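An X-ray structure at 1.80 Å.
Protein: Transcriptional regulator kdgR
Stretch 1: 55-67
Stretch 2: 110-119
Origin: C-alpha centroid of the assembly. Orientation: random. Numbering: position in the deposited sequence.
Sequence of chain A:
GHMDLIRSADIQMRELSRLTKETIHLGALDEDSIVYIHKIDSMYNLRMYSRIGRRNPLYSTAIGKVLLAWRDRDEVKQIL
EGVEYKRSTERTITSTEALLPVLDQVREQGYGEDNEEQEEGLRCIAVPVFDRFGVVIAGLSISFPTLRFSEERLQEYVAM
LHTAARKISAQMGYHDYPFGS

Stretch 1 55-67: RNPLYSTAIGKVL
Stretch 2 110-119: GYGEDNEEQE

How do the two stretches lie against each other? The first stretch begins in a strand at Arg55 and Asn56 and then turns into a helix that runs from Ala62 through Leu67 and beyond. The second stretch leaves a preceding helix at Gly110, with phi/psi of 85/10, and continues as a strand from Gly112. Helix and strand run nearly antiparallel, their N-to-C directions 150° apart and their axes 6.3 Å apart at closest approach. The register is set by Ala62 CA, 4.2 Å from Glu113 CA, and Ser60 CA, 5.4 Å from Glu117 CA. Together the stretches bury 480 Å².

What satisfies the buried lysine? Lys65, its CA-to-CB bond toward the strand, reaches along it with chi1 m and chi2 to chi4 all t. Its NZ donates to Glu117 OE1 at 2.5 Å, a salt bridge, and to the backbone Glu113 O at 2.6 Å. The charge is thus met by one carboxylate and one carbonyl. Glu117 (chi1 m, chi2 t, chi3 56°) also uses its second oxygen: OE2 accepts from Asn115 N at 2.8 Å, nearly straight at 168°. A water adds to the network, donating to Glu117 OE1 at 2.7 Å and to Tyr59 O at 2.8 Å, so it bridges the loop and the carboxylate.

How is the polar turn around Asp114 organised? With chi1 t and phi/psi of -124/101, Asp114, its CA-to-CB bond toward the first stretch, has its carboxylate reach forward to the backbone that follows. Its OD1 accepts from Glu117 N at 2.7 Å and, weakly, from Gln118 N at 3.4 Å, tying down the turn in which Glu116 has phi/psi of 47/42. A second water accepts from Ala62 N at 3.1 Å and donates weakly to Asp114 OD2 at 3.3 Å, linking the start of the helix to the strand. Ser60 O lies 3.4 Å from Asp114 OD2, but both are acceptors, so this approach is no hydrogen bond.

How does the first stretch hold its own shape at the contact? Thr61, chi1 p and phi/psi -111/147, is the N-cap: its OG1 accepts from Gly64 N at 2.9 Å while donating to Pro57 O at 2.9 Å, so one hydroxyl ties the helix start to the backbone of Pro57. Within the helix, Lys65 N donates to Thr61 O at 3.2 Å and Val66 N to Ala62 O at 3.2 Å.

Where do side-chain carbons pack against backbone, and what lets the helix come so close? Ala62 CB sits 3.5 Å from Gly112 O, and Val66 CG1 (chi1 m) lies 3.4 Å from Gly112 N. Gly112, at phi/psi -121/159, has no side chain to hold the helix off; a CB there would point toward it, only 3.1 Å from Val66 CG1 and from Ala62 O. Farther along, Gln118 (chi1 m, chi2 t) lays its CG 3.2 Å from Ser60 O and 3.5 Å from Ser60 OG.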

# COMPACT_ATOMS: atom_id res chain seq x y z
N ARG A 55 -5.52 11.43 -4.48
CA ARG A 55 -5.84 11.19 -3.06
C ARG A 55 -6.93 10.11 -2.83
O ARG A 55 -7.97 10.08 -3.52
CB ARG A 55 -6.25 12.52 -2.41
CG ARG A 55 -6.02 12.60 -0.93
CD ARG A 55 -6.79 13.78 -0.33
NE ARG A 55 -6.14 15.05 -0.61
CZ ARG A 55 -6.69 16.25 -0.40
NH1 ARG A 55 -7.91 16.35 0.12
NH2 ARG A 55 -6.01 17.36 -0.70
N ASN A 56 -6.71 9.21 -1.86
CA ASN A 56 -7.59 8.05 -1.71
C ASN A 56 -7.78 7.68 -0.24
O ASN A 56 -6.97 8.08 0.60
CB ASN A 56 -7.08 6.82 -2.52
CG ASN A 56 -7.57 6.80 -4.01
OD1 ASN A 56 -7.10 5.97 -4.82
ND2 ASN A 56 -8.53 7.65 -4.36
N PRO A 57 -8.87 6.95 0.08
CA PRO A 57 -9.10 6.57 1.49
C PRO A 57 -7.99 5.68 2.06
O PRO A 57 -7.38 4.87 1.32
CB PRO A 57 -10.41 5.76 1.42
CG PRO A 57 -11.10 6.27 0.18
CD PRO A 57 -9.96 6.47 -0.80
N LEU A 58 -7.77 5.77 3.36
CA LEU A 58 -6.81 4.90 4.04
C LEU A 58 -7.36 3.45 4.16
O LEU A 58 -6.60 2.48 4.24
CB LEU A 58 -6.59 5.46 5.45
CG LEU A 58 -5.78 6.77 5.60
CD1 LEU A 58 -5.79 7.18 7.04
CD2 LEU A 58 -4.32 6.47 5.18
N TYR A 59 -8.69 3.31 4.26
CA TYR A 59 -9.26 1.99 4.70
C TYR A 59 -9.55 1.04 3.52
O TYR A 59 -9.81 -0.17 3.73
CB TYR A 59 -10.60 2.24 5.50
CG TYR A 59 -11.60 3.11 4.76
CD1 TYR A 59 -12.53 2.53 3.87
CD2 TYR A 59 -11.63 4.51 4.94
CE1 TYR A 59 -13.45 3.34 3.14
CE2 TYR A 59 -12.56 5.32 4.24
CZ TYR A 59 -13.44 4.75 3.34
OH TYR A 59 -14.33 5.57 2.68
N SER A 60 -9.50 1.56 2.30
CA SER A 60 -9.87 0.79 1.08
C SER A 60 -8.71 0.63 0.07
O SER A 60 -8.92 0.08 -1.05
CB SER A 60 -11.02 1.47 0.35
OG SER A 60 -10.65 2.79 -0.07
N THR A 61 -7.53 1.15 0.43
CA THR A 61 -6.32 1.07 -0.41
C THR A 61 -5.30 0.13 0.23
O THR A 61 -5.23 0.06 1.45
CB THR A 61 -5.67 2.46 -0.65
OG1 THR A 61 -5.26 3.06 0.60
CG2 THR A 61 -6.64 3.35 -1.39
N ALA A 62 -4.52 -0.61 -0.57
CA ALA A 62 -3.48 -1.46 -0.04
C ALA A 62 -2.40 -0.59 0.66
O ALA A 62 -1.91 -0.93 1.72
CB ALA A 62 -2.87 -2.38 -1.16
N ILE A 63 -2.08 0.54 0.07
CA ILE A 63 -1.03 1.46 0.66
C ILE A 63 -1.53 2.06 1.99
O ILE A 63 -0.78 2.21 2.97
CB ILE A 63 -0.66 2.58 -0.37
CG1 ILE A 63 0.20 1.99 -1.52
CG2 ILE A 63 0.07 3.77 0.34
CD1 ILE A 63 0.27 2.92 -2.77
N GLY A 64 -2.81 2.44 2.02
CA GLY A 64 -3.42 2.93 3.27
C GLY A 64 -3.28 1.92 4.37
O GLY A 64 -2.89 2.25 5.49
N LYS A 65 -3.61 0.67 4.10
CA LYS A 65 -3.46 -0.36 5.12
C LYS A 65 -2.04 -0.49 5.64
O LYS A 65 -1.81 -0.65 6.85
CB LYS A 65 -3.95 -1.70 4.65
CG LYS A 65 -5.51 -1.63 4.41
CD LYS A 65 -6.04 -2.99 3.99
CE LYS A 65 -7.42 -2.78 3.30
NZ LYS A 65 -7.96 -4.07 2.68
N VAL A 66 -1.07 -0.44 4.74
CA VAL A 66 0.29 -0.61 5.24
C VAL A 66 0.82 0.62 5.96
O VAL A 66 1.69 0.48 6.82
CB VAL A 66 1.35 -1.13 4.13
CG1 VAL A 66 0.86 -2.45 3.39
CG2 VAL A 66 1.76 -0.05 3.22
N LEU A 67 0.30 1.81 5.65
CA LEU A 67 0.69 3.07 6.35
C LEU A 67 0.15 3.14 7.78
O LEU A 67 0.67 3.89 8.63
CB LEU A 67 0.22 4.29 5.61
CG LEU A 67 0.96 4.68 4.33
CD1 LEU A 67 0.07 5.60 3.49
CD2 LEU A 67 2.32 5.35 4.68
N GLY A 110 2.87 -9.15 6.46
CA GLY A 110 3.87 -8.28 5.85
C GLY A 110 3.46 -7.55 4.58
O GLY A 110 4.30 -6.91 3.93
N TYR A 111 2.16 -7.59 4.24
CA TYR A 111 1.65 -6.86 3.09
C TYR A 111 0.16 -6.57 3.30
O TYR A 111 -0.51 -7.25 4.10
CB TYR A 111 1.80 -7.64 1.75
CG TYR A 111 0.99 -8.92 1.69
CD1 TYR A 111 -0.33 -8.96 1.16
CD2 TYR A 111 1.56 -10.10 2.10
CE1 TYR A 111 -1.04 -10.21 1.10
CE2 TYR A 111 0.89 -11.31 2.03
CZ TYR A 111 -0.39 -11.36 1.53
OH TYR A 111 -0.99 -12.60 1.52
N GLY A 112 -0.33 -5.58 2.58
CA GLY A 112 -1.75 -5.16 2.67
C GLY A 112 -2.33 -5.32 1.29
O GLY A 112 -1.61 -5.37 0.28
N GLU A 113 -3.66 -5.43 1.23
CA GLU A 113 -4.29 -5.60 -0.07
C GLU A 113 -5.51 -4.73 -0.20
O GLU A 113 -6.10 -4.30 0.83
CB GLU A 113 -4.74 -7.04 -0.29
CG GLU A 113 -3.72 -8.09 -0.59
CD GLU A 113 -4.41 -9.47 -0.83
OE1 GLU A 113 -4.53 -10.29 0.13
OE2 GLU A 113 -4.85 -9.71 -1.98
N ASP A 114 -5.90 -4.48 -1.44
CA ASP A 114 -7.18 -3.91 -1.79
C ASP A 114 -7.75 -4.94 -2.75
O ASP A 114 -7.33 -4.99 -3.89
CB ASP A 114 -7.00 -2.56 -2.51
CG ASP A 114 -8.25 -2.13 -3.31
OD1 ASP A 114 -9.38 -2.68 -3.12
OD2 ASP A 114 -8.14 -1.23 -4.13
N ASN A 115 -8.66 -5.77 -2.26
CA ASN A 115 -9.29 -6.80 -3.07
C ASN A 115 -10.69 -6.34 -3.50
O ASN A 115 -11.70 -6.61 -2.82
CB ASN A 115 -9.30 -8.11 -2.30
CG ASN A 115 -9.87 -9.27 -3.11
OD1 ASN A 115 -10.07 -9.14 -4.31
ND2 ASN A 115 -10.17 -10.38 -2.44
N GLU A 116 -10.73 -5.58 -4.58
CA GLU A 116 -11.96 -4.93 -5.08
C GLU A 116 -12.74 -4.20 -3.98
O GLU A 116 -13.98 -4.30 -3.88
CB GLU A 116 -12.86 -5.96 -5.79
CG GLU A 116 -12.18 -6.67 -6.94
CD GLU A 116 -13.13 -7.72 -7.59
OE1 GLU A 116 -13.23 -8.86 -7.08
OE2 GLU A 116 -13.73 -7.36 -8.60
N GLU A 117 -11.98 -3.50 -3.12
CA GLU A 117 -12.55 -2.67 -2.07
C GLU A 117 -12.82 -1.24 -2.52
O GLU A 117 -13.70 -0.59 -1.98
CB GLU A 117 -11.63 -2.71 -0.84
CG GLU A 117 -11.61 -4.08 -0.17
CD GLU A 117 -10.39 -4.31 0.66
OE1 GLU A 117 -10.14 -3.48 1.56
OE2 GLU A 117 -9.62 -5.24 0.36
N GLN A 118 -12.08 -0.73 -3.51
CA GLN A 118 -12.35 0.59 -4.09
C GLN A 118 -13.21 0.54 -5.35
O GLN A 118 -14.10 1.37 -5.54
CB GLN A 118 -11.05 1.31 -4.47
CG GLN A 118 -10.24 1.83 -3.36
CD GLN A 118 -9.16 2.78 -3.88
OE1 GLN A 118 -9.26 3.98 -3.70
NE2 GLN A 118 -8.15 2.23 -4.54
N GLU A 119 -12.93 -0.45 -6.19
CA GLU A 119 -13.53 -0.52 -7.51
C GLU A 119 -13.64 -1.98 -7.90
O GLU A 119 -12.68 -2.76 -7.75
CB GLU A 119 -12.64 0.23 -8.51
CG GLU A 119 -13.35 0.68 -9.76
CD GLU A 119 -12.52 1.71 -10.52
OE1 GLU A 119 -12.60 1.72 -11.77
OE2 GLU A 119 -11.78 2.48 -9.87
O HOH W 1 -11.85 -1.61 2.48
O HOH W 2 -5.15 0.05 -3.58